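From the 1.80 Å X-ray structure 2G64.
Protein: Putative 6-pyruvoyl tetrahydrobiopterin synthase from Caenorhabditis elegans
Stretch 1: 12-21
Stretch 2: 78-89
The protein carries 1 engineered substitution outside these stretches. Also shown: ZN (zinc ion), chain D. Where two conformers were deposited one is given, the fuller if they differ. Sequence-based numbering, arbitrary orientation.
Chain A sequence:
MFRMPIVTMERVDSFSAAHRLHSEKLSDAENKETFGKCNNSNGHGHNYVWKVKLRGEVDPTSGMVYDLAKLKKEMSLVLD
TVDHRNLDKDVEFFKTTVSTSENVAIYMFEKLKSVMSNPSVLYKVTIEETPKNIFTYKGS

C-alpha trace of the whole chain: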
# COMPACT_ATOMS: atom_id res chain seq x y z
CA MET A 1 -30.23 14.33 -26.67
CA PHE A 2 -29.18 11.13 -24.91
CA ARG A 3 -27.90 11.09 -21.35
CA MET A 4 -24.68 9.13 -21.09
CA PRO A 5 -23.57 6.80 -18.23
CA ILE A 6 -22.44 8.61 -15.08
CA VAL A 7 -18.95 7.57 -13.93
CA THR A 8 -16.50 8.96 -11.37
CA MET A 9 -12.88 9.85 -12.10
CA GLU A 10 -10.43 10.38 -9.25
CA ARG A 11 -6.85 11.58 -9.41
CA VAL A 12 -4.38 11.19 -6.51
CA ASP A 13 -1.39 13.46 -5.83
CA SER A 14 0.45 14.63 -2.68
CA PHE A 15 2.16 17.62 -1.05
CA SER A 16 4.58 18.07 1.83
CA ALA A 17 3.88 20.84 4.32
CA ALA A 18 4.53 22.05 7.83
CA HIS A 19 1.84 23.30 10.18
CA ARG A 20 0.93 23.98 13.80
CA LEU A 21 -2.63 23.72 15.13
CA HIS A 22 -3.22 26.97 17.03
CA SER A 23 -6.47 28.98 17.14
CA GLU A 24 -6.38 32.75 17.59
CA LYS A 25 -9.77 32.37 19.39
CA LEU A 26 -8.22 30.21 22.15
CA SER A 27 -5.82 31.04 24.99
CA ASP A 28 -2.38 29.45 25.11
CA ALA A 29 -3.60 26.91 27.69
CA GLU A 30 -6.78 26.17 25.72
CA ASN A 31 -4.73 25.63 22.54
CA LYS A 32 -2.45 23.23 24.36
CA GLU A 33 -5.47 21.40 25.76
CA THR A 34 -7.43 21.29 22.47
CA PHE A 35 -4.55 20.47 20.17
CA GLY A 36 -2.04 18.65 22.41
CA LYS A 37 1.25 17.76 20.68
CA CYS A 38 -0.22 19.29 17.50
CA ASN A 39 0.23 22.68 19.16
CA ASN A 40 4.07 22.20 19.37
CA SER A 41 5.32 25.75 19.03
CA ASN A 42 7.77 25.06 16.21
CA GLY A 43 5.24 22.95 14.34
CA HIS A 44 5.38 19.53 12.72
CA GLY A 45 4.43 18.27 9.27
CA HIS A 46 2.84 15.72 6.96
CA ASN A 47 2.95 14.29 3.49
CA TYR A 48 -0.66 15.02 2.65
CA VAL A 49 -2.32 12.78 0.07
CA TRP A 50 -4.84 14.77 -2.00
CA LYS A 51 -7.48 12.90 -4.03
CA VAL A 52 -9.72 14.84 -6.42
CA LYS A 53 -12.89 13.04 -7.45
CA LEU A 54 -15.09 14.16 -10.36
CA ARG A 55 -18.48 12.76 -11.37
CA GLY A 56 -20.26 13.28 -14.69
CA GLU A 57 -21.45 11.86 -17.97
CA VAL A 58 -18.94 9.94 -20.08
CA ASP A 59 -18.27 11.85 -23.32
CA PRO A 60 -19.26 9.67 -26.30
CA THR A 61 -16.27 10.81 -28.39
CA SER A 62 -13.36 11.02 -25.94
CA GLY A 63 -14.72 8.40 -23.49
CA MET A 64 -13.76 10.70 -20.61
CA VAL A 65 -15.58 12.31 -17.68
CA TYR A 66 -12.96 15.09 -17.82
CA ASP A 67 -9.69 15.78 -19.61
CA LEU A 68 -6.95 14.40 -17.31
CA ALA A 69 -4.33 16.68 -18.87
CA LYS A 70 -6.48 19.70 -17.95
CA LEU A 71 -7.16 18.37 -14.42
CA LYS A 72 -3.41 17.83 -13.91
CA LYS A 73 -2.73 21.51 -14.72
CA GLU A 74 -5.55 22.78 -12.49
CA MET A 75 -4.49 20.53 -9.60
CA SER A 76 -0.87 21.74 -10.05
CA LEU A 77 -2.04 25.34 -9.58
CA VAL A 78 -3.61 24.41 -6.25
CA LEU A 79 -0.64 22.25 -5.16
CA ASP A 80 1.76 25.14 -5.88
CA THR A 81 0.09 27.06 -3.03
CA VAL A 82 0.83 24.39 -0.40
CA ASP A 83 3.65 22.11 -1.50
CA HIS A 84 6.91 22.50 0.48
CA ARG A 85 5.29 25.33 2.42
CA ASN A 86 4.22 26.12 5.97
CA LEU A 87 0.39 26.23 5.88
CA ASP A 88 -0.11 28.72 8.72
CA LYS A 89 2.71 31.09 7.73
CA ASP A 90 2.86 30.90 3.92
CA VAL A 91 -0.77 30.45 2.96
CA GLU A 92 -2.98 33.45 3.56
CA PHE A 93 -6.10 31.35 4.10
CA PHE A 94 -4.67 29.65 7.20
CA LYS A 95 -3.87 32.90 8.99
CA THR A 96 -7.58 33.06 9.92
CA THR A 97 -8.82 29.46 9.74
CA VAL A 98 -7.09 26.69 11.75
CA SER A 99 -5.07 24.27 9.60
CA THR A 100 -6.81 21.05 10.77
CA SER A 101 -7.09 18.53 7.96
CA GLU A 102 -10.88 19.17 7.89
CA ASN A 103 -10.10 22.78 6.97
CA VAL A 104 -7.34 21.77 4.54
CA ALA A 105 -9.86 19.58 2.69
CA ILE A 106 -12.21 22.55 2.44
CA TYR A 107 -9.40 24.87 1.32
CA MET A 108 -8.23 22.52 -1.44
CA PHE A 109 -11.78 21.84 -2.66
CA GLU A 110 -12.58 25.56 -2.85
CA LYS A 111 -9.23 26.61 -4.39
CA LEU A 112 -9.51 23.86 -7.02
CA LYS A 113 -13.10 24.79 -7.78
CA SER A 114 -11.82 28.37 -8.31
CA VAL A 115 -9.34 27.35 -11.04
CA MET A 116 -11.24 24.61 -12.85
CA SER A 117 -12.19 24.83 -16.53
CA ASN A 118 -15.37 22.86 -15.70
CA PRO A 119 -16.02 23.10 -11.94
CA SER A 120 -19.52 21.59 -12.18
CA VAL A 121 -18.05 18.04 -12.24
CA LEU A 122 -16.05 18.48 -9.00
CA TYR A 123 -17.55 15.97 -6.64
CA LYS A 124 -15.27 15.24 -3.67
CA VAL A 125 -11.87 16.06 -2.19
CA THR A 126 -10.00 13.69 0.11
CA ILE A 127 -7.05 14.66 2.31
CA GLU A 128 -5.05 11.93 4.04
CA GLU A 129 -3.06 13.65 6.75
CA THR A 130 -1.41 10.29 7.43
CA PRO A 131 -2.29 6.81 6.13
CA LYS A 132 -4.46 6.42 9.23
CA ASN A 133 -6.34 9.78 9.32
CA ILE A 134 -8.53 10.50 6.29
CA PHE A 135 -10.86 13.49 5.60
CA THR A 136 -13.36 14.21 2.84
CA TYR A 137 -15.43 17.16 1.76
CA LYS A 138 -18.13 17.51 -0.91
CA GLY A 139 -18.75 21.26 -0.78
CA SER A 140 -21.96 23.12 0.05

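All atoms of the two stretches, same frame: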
# COMPACT_ATOMS: atom_id res chain seq x y z
N VAL A 12 -5.05 11.17 -7.82
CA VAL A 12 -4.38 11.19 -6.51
C VAL A 12 -3.03 11.88 -6.69
O VAL A 12 -2.28 11.56 -7.62
CB VAL A 12 -4.12 9.75 -5.97
CG1 VAL A 12 -3.41 9.80 -4.58
CG2 VAL A 12 -5.44 8.92 -5.89
N ASP A 13 -2.72 12.84 -5.82
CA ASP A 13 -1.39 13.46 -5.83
C ASP A 13 -1.06 13.70 -4.35
O ASP A 13 -1.76 13.20 -3.47
CB ASP A 13 -1.43 14.76 -6.63
CG ASP A 13 -0.09 15.13 -7.23
OD1 ASP A 13 0.96 14.91 -6.59
OD2 ASP A 13 -0.08 15.66 -8.36
N SER A 14 0.03 14.42 -4.07
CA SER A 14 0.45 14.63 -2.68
C SER A 14 1.20 15.95 -2.57
O SER A 14 1.67 16.50 -3.57
CB SER A 14 1.37 13.51 -2.24
OG SER A 14 2.50 13.45 -3.08
N PHE A 15 1.33 16.45 -1.34
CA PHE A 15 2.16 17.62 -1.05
C PHE A 15 2.76 17.53 0.35
O PHE A 15 2.18 16.92 1.25
CB PHE A 15 1.40 18.94 -1.27
CG PHE A 15 0.19 19.14 -0.36
CD1 PHE A 15 0.29 19.89 0.81
CD2 PHE A 15 -1.07 18.62 -0.71
CE1 PHE A 15 -0.82 20.08 1.65
CE2 PHE A 15 -2.19 18.80 0.11
CZ PHE A 15 -2.07 19.54 1.29
N SER A 16 3.94 18.10 0.53
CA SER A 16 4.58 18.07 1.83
C SER A 16 4.48 19.46 2.45
O SER A 16 4.73 20.47 1.79
CB SER A 16 6.03 17.59 1.69
OG SER A 16 6.07 16.24 1.25
N ALA A 17 4.03 19.52 3.71
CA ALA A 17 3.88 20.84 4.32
C ALA A 17 4.08 20.76 5.82
O ALA A 17 3.85 19.72 6.45
CB ALA A 17 2.50 21.45 3.99
N ALA A 18 4.49 21.89 6.39
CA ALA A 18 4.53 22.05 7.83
C ALA A 18 3.25 22.74 8.30
O ALA A 18 2.65 23.53 7.57
CB ALA A 18 5.77 22.91 8.23
N HIS A 19 2.87 22.49 9.54
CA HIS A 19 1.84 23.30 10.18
C HIS A 19 1.92 23.21 11.70
O HIS A 19 2.69 22.42 12.25
CB HIS A 19 0.44 22.95 9.63
CG HIS A 19 -0.19 21.72 10.22
ND1 HIS A 19 -1.54 21.62 10.45
CD2 HIS A 19 0.34 20.52 10.57
CE1 HIS A 19 -1.83 20.43 10.96
NE2 HIS A 19 -0.70 19.73 11.02
N ARG A 20 1.15 24.07 12.36
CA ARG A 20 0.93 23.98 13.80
C ARG A 20 -0.55 24.30 14.03
O ARG A 20 -1.08 25.26 13.46
CB ARG A 20 1.81 25.01 14.51
CG ARG A 20 1.48 25.12 16.00
CD ARG A 20 2.13 26.36 16.61
NE ARG A 20 2.02 26.31 18.06
CZ ARG A 20 1.93 27.37 18.86
NH1 ARG A 20 1.89 28.60 18.35
NH2 ARG A 20 1.86 27.19 20.17
N LEU A 21 -1.22 23.47 14.83
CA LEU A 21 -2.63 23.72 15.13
C LEU A 21 -2.69 24.70 16.30
O LEU A 21 -2.23 24.40 17.41
CB LEU A 21 -3.35 22.41 15.46
CG LEU A 21 -3.42 21.45 14.27
CD1 LEU A 21 -4.24 20.23 14.68
CD2 LEU A 21 -4.07 22.18 13.06
N VAL A 78 -3.25 24.49 -7.66
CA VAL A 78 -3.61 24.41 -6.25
C VAL A 78 -2.41 23.92 -5.42
O VAL A 78 -2.11 24.47 -4.35
CB VAL A 78 -4.84 23.50 -6.02
CG1 VAL A 78 -5.26 23.50 -4.57
CG2 VAL A 78 -6.02 23.92 -6.93
N LEU A 79 -1.75 22.87 -5.90
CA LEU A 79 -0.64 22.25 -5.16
C LEU A 79 0.52 23.24 -4.98
O LEU A 79 1.24 23.20 -3.99
CB LEU A 79 -0.18 20.98 -5.87
CG LEU A 79 -1.11 19.77 -5.67
CD1 LEU A 79 -0.76 18.71 -6.73
CD2 LEU A 79 -0.97 19.21 -4.25
N ASP A 80 0.68 24.15 -5.94
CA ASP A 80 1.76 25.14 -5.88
C ASP A 80 1.62 26.02 -4.63
O ASP A 80 2.61 26.52 -4.09
CB ASP A 80 1.69 26.06 -7.11
CG ASP A 80 2.34 25.45 -8.34
OD1 ASP A 80 3.00 24.39 -8.24
OD2 ASP A 80 2.16 26.04 -9.42
N THR A 81 0.37 26.24 -4.21
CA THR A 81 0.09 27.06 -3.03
C THR A 81 0.50 26.43 -1.69
O THR A 81 0.65 27.15 -0.69
CB THR A 81 -1.40 27.48 -2.95
OG1 THR A 81 -2.24 26.39 -2.52
CG2 THR A 81 -1.90 28.06 -4.29
N VAL A 82 0.63 25.11 -1.66
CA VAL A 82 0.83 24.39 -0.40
C VAL A 82 2.08 23.48 -0.38
O VAL A 82 2.61 23.16 0.69
CB VAL A 82 -0.42 23.57 -0.00
CG1 VAL A 82 -1.59 24.49 0.29
CG2 VAL A 82 -0.81 22.59 -1.14
N ASP A 83 2.55 23.05 -1.53
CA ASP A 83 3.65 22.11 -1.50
C ASP A 83 4.98 22.72 -1.02
O ASP A 83 5.38 23.79 -1.48
CB ASP A 83 3.85 21.41 -2.83
CG ASP A 83 4.94 20.38 -2.74
OD1 ASP A 83 4.82 19.46 -1.91
OD2 ASP A 83 5.96 20.54 -3.45
N HIS A 84 5.67 21.99 -0.14
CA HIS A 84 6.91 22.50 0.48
C HIS A 84 6.76 23.87 1.15
O HIS A 84 7.69 24.68 1.18
CB HIS A 84 8.05 22.46 -0.53
CG HIS A 84 8.59 21.08 -0.74
ND1 HIS A 84 7.98 20.16 -1.56
CD2 HIS A 84 9.63 20.43 -0.15
CE1 HIS A 84 8.64 19.02 -1.51
NE2 HIS A 84 9.65 19.16 -0.66
N ARG A 85 5.59 24.10 1.71
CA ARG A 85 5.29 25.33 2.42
C ARG A 85 4.88 25.06 3.87
O ARG A 85 4.64 23.91 4.28
CB ARG A 85 4.16 26.08 1.71
CG ARG A 85 4.46 26.37 0.23
CD ARG A 85 3.98 27.75 -0.15
NE ARG A 85 3.90 27.94 -1.59
CZ ARG A 85 4.82 28.58 -2.31
NH1 ARG A 85 5.89 29.09 -1.73
NH2 ARG A 85 4.66 28.71 -3.63
N ASN A 86 4.80 26.14 4.63
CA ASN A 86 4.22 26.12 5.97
C ASN A 86 2.79 26.69 5.87
O ASN A 86 2.59 27.87 5.53
CB ASN A 86 5.10 26.99 6.87
CG ASN A 86 4.61 27.02 8.30
OD1 ASN A 86 3.43 27.25 8.55
ND2 ASN A 86 5.52 26.81 9.25
N LEU A 87 1.79 25.84 6.14
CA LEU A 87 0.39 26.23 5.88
C LEU A 87 0.01 27.53 6.60
O LEU A 87 -0.56 28.43 6.00
CB LEU A 87 -0.57 25.10 6.24
CG LEU A 87 -0.37 23.75 5.52
CD1 LEU A 87 -1.53 22.80 5.91
CD2 LEU A 87 -0.36 23.98 4.03
N ASP A 88 0.34 27.61 7.88
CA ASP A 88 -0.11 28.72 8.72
C ASP A 88 0.62 30.02 8.42
O ASP A 88 0.07 31.09 8.63
CB ASP A 88 0.06 28.35 10.19
CG ASP A 88 -0.45 26.97 10.48
OD1 ASP A 88 -1.68 26.76 10.46
OD2 ASP A 88 0.38 26.08 10.67
N LYS A 89 1.87 29.91 7.96
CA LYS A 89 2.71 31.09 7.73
C LYS A 89 2.80 31.54 6.28
O LYS A 89 3.03 32.72 6.00
CB LYS A 89 4.11 30.86 8.30
CG LYS A 89 4.09 30.65 9.82
CD LYS A 89 5.47 30.46 10.37
CE LYS A 89 5.42 30.08 11.84
NZ LYS A 89 6.78 30.03 12.43
ZN ZN D . -0.60 17.80 11.90
O HOH W 1 -2.15 17.48 12.82

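What does the start of the strand in stretch 1 meet? V12 lies out of reach, and the contact begins where D13 OD2 comes within 3.5 Å of L79 CD1, a meeting of carboxylate and methyl without a hydrogen bond. F15 then supplies the main apolar contact. Its CD2 lies 3.6 Å from L79 CD2, while V82 CG2 sits over one ring face, 3.6 Å from the ring centroid and 16° off its normal. This CH-pi arrangement lets the methyl rest against the ring's pi cloud.

How does the turn from V82 to R85 take hold of the strand? At S16 both backbone polar groups are used: its N donates to D83 OD1 at 2.9 Å in a nearly straight bond, and its O accepts a weak, bent bond from H84 N at 2.6 Å. D83 also receives a bond from H84 ND1 to its OD2, 2.8 Å long, so its carboxylate links strand and imidazole. The H84 ring in turn lays one face against S16 CB.

Where do the two backbones run side by side? They pair in parallel around A18 and N86, whose CA atoms are 4.5 Å apart. A18 N donates to R85 O at 2.9 Å, and A18 O accepts from L87 N at 2.8 Å, so a single residue bonds to those before and after its partner. Next to this pairing, A17 CB packs 3.8 Å from L87 CD2.

What closes the contact as the strand ends? D88, in the helix capped by N86, turns its carboxylate to the backbone: R20 N donates to D88 OD2 at 2.7 Å, and H19 CB lies 3.3 Å from that same OD2. The end of H19 leads away from stretch 2, and its NE2 binds ZN at 2.1 Å.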